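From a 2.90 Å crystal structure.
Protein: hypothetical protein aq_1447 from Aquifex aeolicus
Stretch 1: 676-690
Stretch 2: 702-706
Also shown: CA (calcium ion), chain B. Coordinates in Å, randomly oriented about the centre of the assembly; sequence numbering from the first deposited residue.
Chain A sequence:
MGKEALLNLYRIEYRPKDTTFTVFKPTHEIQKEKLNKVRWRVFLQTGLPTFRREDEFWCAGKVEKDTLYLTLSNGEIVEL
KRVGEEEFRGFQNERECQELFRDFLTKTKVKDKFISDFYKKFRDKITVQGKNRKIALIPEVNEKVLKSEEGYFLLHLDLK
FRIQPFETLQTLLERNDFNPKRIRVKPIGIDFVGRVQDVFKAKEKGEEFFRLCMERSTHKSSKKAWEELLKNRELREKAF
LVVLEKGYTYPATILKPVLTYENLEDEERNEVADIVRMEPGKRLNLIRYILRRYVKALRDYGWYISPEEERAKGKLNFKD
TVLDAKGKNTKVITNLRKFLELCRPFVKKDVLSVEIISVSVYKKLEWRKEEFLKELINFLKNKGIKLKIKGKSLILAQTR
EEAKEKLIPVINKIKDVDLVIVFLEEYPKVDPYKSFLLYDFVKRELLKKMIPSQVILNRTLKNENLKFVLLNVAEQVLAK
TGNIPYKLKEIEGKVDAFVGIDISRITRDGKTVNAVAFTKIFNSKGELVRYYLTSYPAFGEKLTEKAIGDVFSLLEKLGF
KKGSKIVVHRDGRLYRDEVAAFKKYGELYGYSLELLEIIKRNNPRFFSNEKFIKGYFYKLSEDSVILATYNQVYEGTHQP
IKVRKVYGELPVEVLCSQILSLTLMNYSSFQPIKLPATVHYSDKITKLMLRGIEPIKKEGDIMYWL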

# COMPACT_ATOMS: atom_id res chain seq x y z
N PRO A 676 -8.27 -8.59 -4.80
CA PRO A 676 -9.30 -9.63 -4.64
C PRO A 676 -10.37 -9.02 -3.77
O PRO A 676 -10.04 -8.20 -2.91
CB PRO A 676 -8.59 -10.69 -3.81
CG PRO A 676 -7.22 -10.50 -4.14
CD PRO A 676 -6.98 -9.08 -4.27
N ALA A 677 -11.62 -9.43 -3.96
CA ALA A 677 -12.72 -8.88 -3.16
C ALA A 677 -12.52 -8.95 -1.65
O ALA A 677 -12.99 -8.07 -0.92
CB ALA A 677 -14.03 -9.52 -3.55
N THR A 678 -11.72 -9.93 -1.23
CA THR A 678 -11.40 -10.14 0.19
C THR A 678 -10.61 -8.99 0.85
O THR A 678 -10.69 -8.78 2.08
CB THR A 678 -10.66 -11.49 0.40
OG1 THR A 678 -9.57 -11.60 -0.51
CG2 THR A 678 -11.60 -12.62 0.16
N VAL A 679 -9.83 -8.27 0.03
CA VAL A 679 -9.05 -7.13 0.52
C VAL A 679 -9.31 -5.82 -0.20
O VAL A 679 -8.88 -4.78 0.28
CB VAL A 679 -7.53 -7.39 0.60
CG1 VAL A 679 -7.24 -8.36 1.72
CG2 VAL A 679 -6.99 -7.86 -0.73
N HIS A 680 -10.06 -5.85 -1.29
CA HIS A 680 -10.36 -4.63 -2.02
C HIS A 680 -11.15 -3.71 -1.13
O HIS A 680 -12.15 -4.12 -0.54
CB HIS A 680 -11.13 -4.90 -3.28
CG HIS A 680 -11.55 -3.65 -3.99
ND1 HIS A 680 -12.88 -3.27 -4.08
CD2 HIS A 680 -10.84 -2.71 -4.63
CE1 HIS A 680 -12.96 -2.15 -4.77
NE2 HIS A 680 -11.75 -1.79 -5.12
N TYR A 681 -10.62 -2.50 -1.01
CA TYR A 681 -11.16 -1.42 -0.18
C TYR A 681 -10.97 -1.60 1.33
O TYR A 681 -11.31 -0.69 2.10
CB TYR A 681 -12.64 -1.16 -0.50
CG TYR A 681 -12.88 0.18 -1.12
CD1 TYR A 681 -12.15 0.60 -2.27
CD2 TYR A 681 -13.80 1.06 -0.55
CE1 TYR A 681 -12.34 1.87 -2.83
CE2 TYR A 681 -14.01 2.34 -1.09
CZ TYR A 681 -13.27 2.75 -2.23
OH TYR A 681 -13.46 4.03 -2.74
N SER A 682 -10.41 -2.74 1.76
CA SER A 682 -10.21 -3.00 3.19
C SER A 682 -9.33 -1.99 3.92
O SER A 682 -9.68 -1.57 5.04
CB SER A 682 -9.75 -4.42 3.46
OG SER A 682 -10.83 -5.31 3.30
N ASP A 683 -8.26 -1.51 3.26
CA ASP A 683 -7.38 -0.54 3.89
C ASP A 683 -7.95 0.88 3.90
O ASP A 683 -7.60 1.67 4.78
CB ASP A 683 -5.99 -0.55 3.26
CG ASP A 683 -4.91 0.02 4.17
OD1 ASP A 683 -4.49 1.17 3.91
OD2 ASP A 683 -4.48 -0.66 5.14
N LYS A 684 -8.81 1.19 2.94
CA LYS A 684 -9.43 2.52 2.88
C LYS A 684 -10.57 2.70 3.88
O LYS A 684 -10.69 3.77 4.45
CB LYS A 684 -9.84 2.90 1.45
CG LYS A 684 -8.61 3.12 0.55
CD LYS A 684 -8.89 3.61 -0.88
CE LYS A 684 -7.57 3.64 -1.70
NZ LYS A 684 -7.68 4.42 -2.98
N ILE A 685 -11.30 1.62 4.16
CA ILE A 685 -12.43 1.60 5.11
C ILE A 685 -11.97 1.68 6.60
O ILE A 685 -12.55 2.42 7.39
CB ILE A 685 -13.36 0.35 4.85
CG1 ILE A 685 -13.99 0.42 3.46
CG2 ILE A 685 -14.51 0.27 5.85
CD1 ILE A 685 -14.66 -0.85 3.04
N THR A 686 -10.90 0.97 6.95
CA THR A 686 -10.36 0.97 8.31
C THR A 686 -9.77 2.33 8.68
O THR A 686 -10.05 2.87 9.75
CB THR A 686 -9.27 -0.09 8.48
OG1 THR A 686 -8.20 0.17 7.58
CG2 THR A 686 -9.81 -1.46 8.23
N LYS A 687 -9.00 2.92 7.77
CA LYS A 687 -8.37 4.22 8.00
C LYS A 687 -9.39 5.35 8.09
O LYS A 687 -9.10 6.42 8.60
CB LYS A 687 -7.35 4.53 6.90
CG LYS A 687 -6.04 3.80 7.06
CD LYS A 687 -5.14 3.93 5.84
CE LYS A 687 -3.77 3.30 6.12
NZ LYS A 687 -2.81 3.33 4.95
N LEU A 688 -10.59 5.07 7.61
CA LEU A 688 -11.69 6.02 7.59
C LEU A 688 -12.45 6.00 8.92
O LEU A 688 -12.86 7.05 9.45
CB LEU A 688 -12.63 5.65 6.43
CG LEU A 688 -13.80 6.55 6.05
CD1 LEU A 688 -13.36 7.81 5.35
CD2 LEU A 688 -14.71 5.79 5.18
N MSE A 689 -12.63 4.79 9.44
CA MSE A 689 -13.34 4.58 10.69
C MSE A 689 -12.51 5.05 11.87
O MSE A 689 -13.07 5.45 12.88
CB MSE A 689 -13.76 3.12 10.81
CG MSE A 689 -14.72 2.60 9.72
SE MSE A 689 -16.20 3.78 9.23
CE MSE A 689 -16.50 3.18 7.41
N LEU A 690 -11.18 5.00 11.71
CA LEU A 690 -10.19 5.47 12.71
C LEU A 690 -10.32 7.00 12.96
O LEU A 690 -10.20 7.47 14.10
CB LEU A 690 -8.75 5.19 12.22
CG LEU A 690 -8.02 3.86 12.42
CD1 LEU A 690 -6.63 3.95 11.78
CD2 LEU A 690 -7.92 3.52 13.90
N ILE A 702 -23.72 -6.92 2.95
CA ILE A 702 -23.84 -6.01 1.80
C ILE A 702 -22.46 -5.50 1.42
O ILE A 702 -21.64 -5.20 2.30
CB ILE A 702 -24.74 -4.78 2.20
CG1 ILE A 702 -26.16 -5.22 2.52
CG2 ILE A 702 -24.85 -3.77 1.12
CD1 ILE A 702 -26.74 -4.48 3.71
N MSE A 703 -22.18 -5.41 0.13
CA MSE A 703 -20.90 -4.87 -0.30
C MSE A 703 -21.14 -3.36 -0.56
O MSE A 703 -21.09 -2.90 -1.72
CB MSE A 703 -20.37 -5.61 -1.53
CG MSE A 703 -20.03 -7.08 -1.27
SE MSE A 703 -19.13 -8.07 -2.74
CE MSE A 703 -17.36 -7.23 -2.68
N TYR A 704 -21.31 -2.59 0.52
CA TYR A 704 -21.63 -1.16 0.42
C TYR A 704 -20.56 -0.18 -0.11
O TYR A 704 -20.88 1.00 -0.44
CB TYR A 704 -22.22 -0.63 1.75
CG TYR A 704 -21.23 -0.53 2.87
CD1 TYR A 704 -20.46 0.65 3.05
CD2 TYR A 704 -20.99 -1.62 3.74
CE1 TYR A 704 -19.49 0.74 4.03
CE2 TYR A 704 -20.00 -1.53 4.75
CZ TYR A 704 -19.26 -0.34 4.88
OH TYR A 704 -18.32 -0.22 5.86
N TRP A 705 -19.32 -0.65 -0.17
CA TRP A 705 -18.19 0.17 -0.60
C TRP A 705 -18.00 0.33 -2.12
O TRP A 705 -17.46 1.34 -2.59
CB TRP A 705 -16.93 -0.38 0.05
CG TRP A 705 -16.77 -1.90 -0.02
CD1 TRP A 705 -16.16 -2.61 -1.02
CD2 TRP A 705 -17.27 -2.88 0.90
NE1 TRP A 705 -16.25 -3.95 -0.78
CE2 TRP A 705 -16.93 -4.16 0.39
CE3 TRP A 705 -17.99 -2.80 2.11
CZ2 TRP A 705 -17.27 -5.37 1.04
CZ3 TRP A 705 -18.35 -4.03 2.78
CH2 TRP A 705 -17.98 -5.30 2.22
N LEU A 706 -18.55 -0.62 -2.86
CA LEU A 706 -18.42 -0.65 -4.31
C LEU A 706 -18.90 0.56 -5.11
O LEU A 706 -18.50 0.75 -6.26
CB LEU A 706 -19.03 -1.94 -4.87
CG LEU A 706 -18.33 -3.21 -4.37
CD1 LEU A 706 -19.03 -4.42 -4.95
CD2 LEU A 706 -16.84 -3.21 -4.74
CA CA B . -2.92 -1.39 6.99

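Stretch 1 enters as a compact loop and continues as a helix from Ser682 onward. In the loop, the carbonyl of Pro676 accepts two backbone hydrogen bonds, from Val679 N and His680 N, each 2.9 Å from Pro676 O, and Ser682 N bonds to Val679 O, also at 2.9 Å. Tyr681 occupies the N-cap position with positive phi (73°), and its carbonyl starts the helical pattern, Ile685 N lying 3.1 Å from Tyr681 O. Further along, Met689 N donates to Ile685 O at 3.1 Å. Stretch 2, the C-terminal end of the chain, has no regular helix or strand; a type I beta turn runs from Met703 to Leu706. The backbones remain well separated, with CA atoms 7.2 Å apart at Tyr681 and Trp705 and 9.5 Å apart at Ala677 and Met703. No hydrogen bond crosses between the stretches, so the contact, which buries 328 Å² in total, rests on packing.

Trp705 is its centre and has the largest area covered by the other stretch. Its CA-to-CB bond points toward stretch 1, and its CB meets both the cap and the first turn of the helix: Tyr681 CD2 lies 3.5 Å from Trp705 CB, and Ile685 CD1 lies 3.8 Å from the same atom. Tyr681 and Ile685 likewise direct their CA-to-CB bonds toward stretch 2. The Tyr681 ring receives Trp705 CB obliquely, and the indole in turn has Ile685 CD1 and Tyr681 CB at oblique positions, so the two aromatic residues pack without a ring stack. His680 O lies oblique to the indole, 4.1 Å from Trp705 NE1, and the N-H does not point at it; the two are in contact but not hydrogen-bonded.

Ile685 and Met689, one helical turn apart, also line the side facing Tyr704. The CA-to-CB bond of Tyr704 points sideways, yet its long side chain carries the hydroxyl to the helix, with Tyr704 OH 3.8 Å from Ile685 CG2 and 4.2 Å from CE of Met689, a selenomethionine.

Looser contacts extend the interface along the loop. The CA-to-CB bond of Leu706 points away, but its m, t rotamer brings CD2 to the edge of the His680 ring, 4.0 Å from His680 ND1. Met703, also a selenomethionine, reaches the loop through its terminal methyl, placing Met703 CE 4.1 Å from Ala677 CB. Outside the contact, Asp683 OD1 forms a 2.9 Å salt bridge with Lys687 NZ, while Asp683 OD2 binds the calcium ion CA at 2.5 Å.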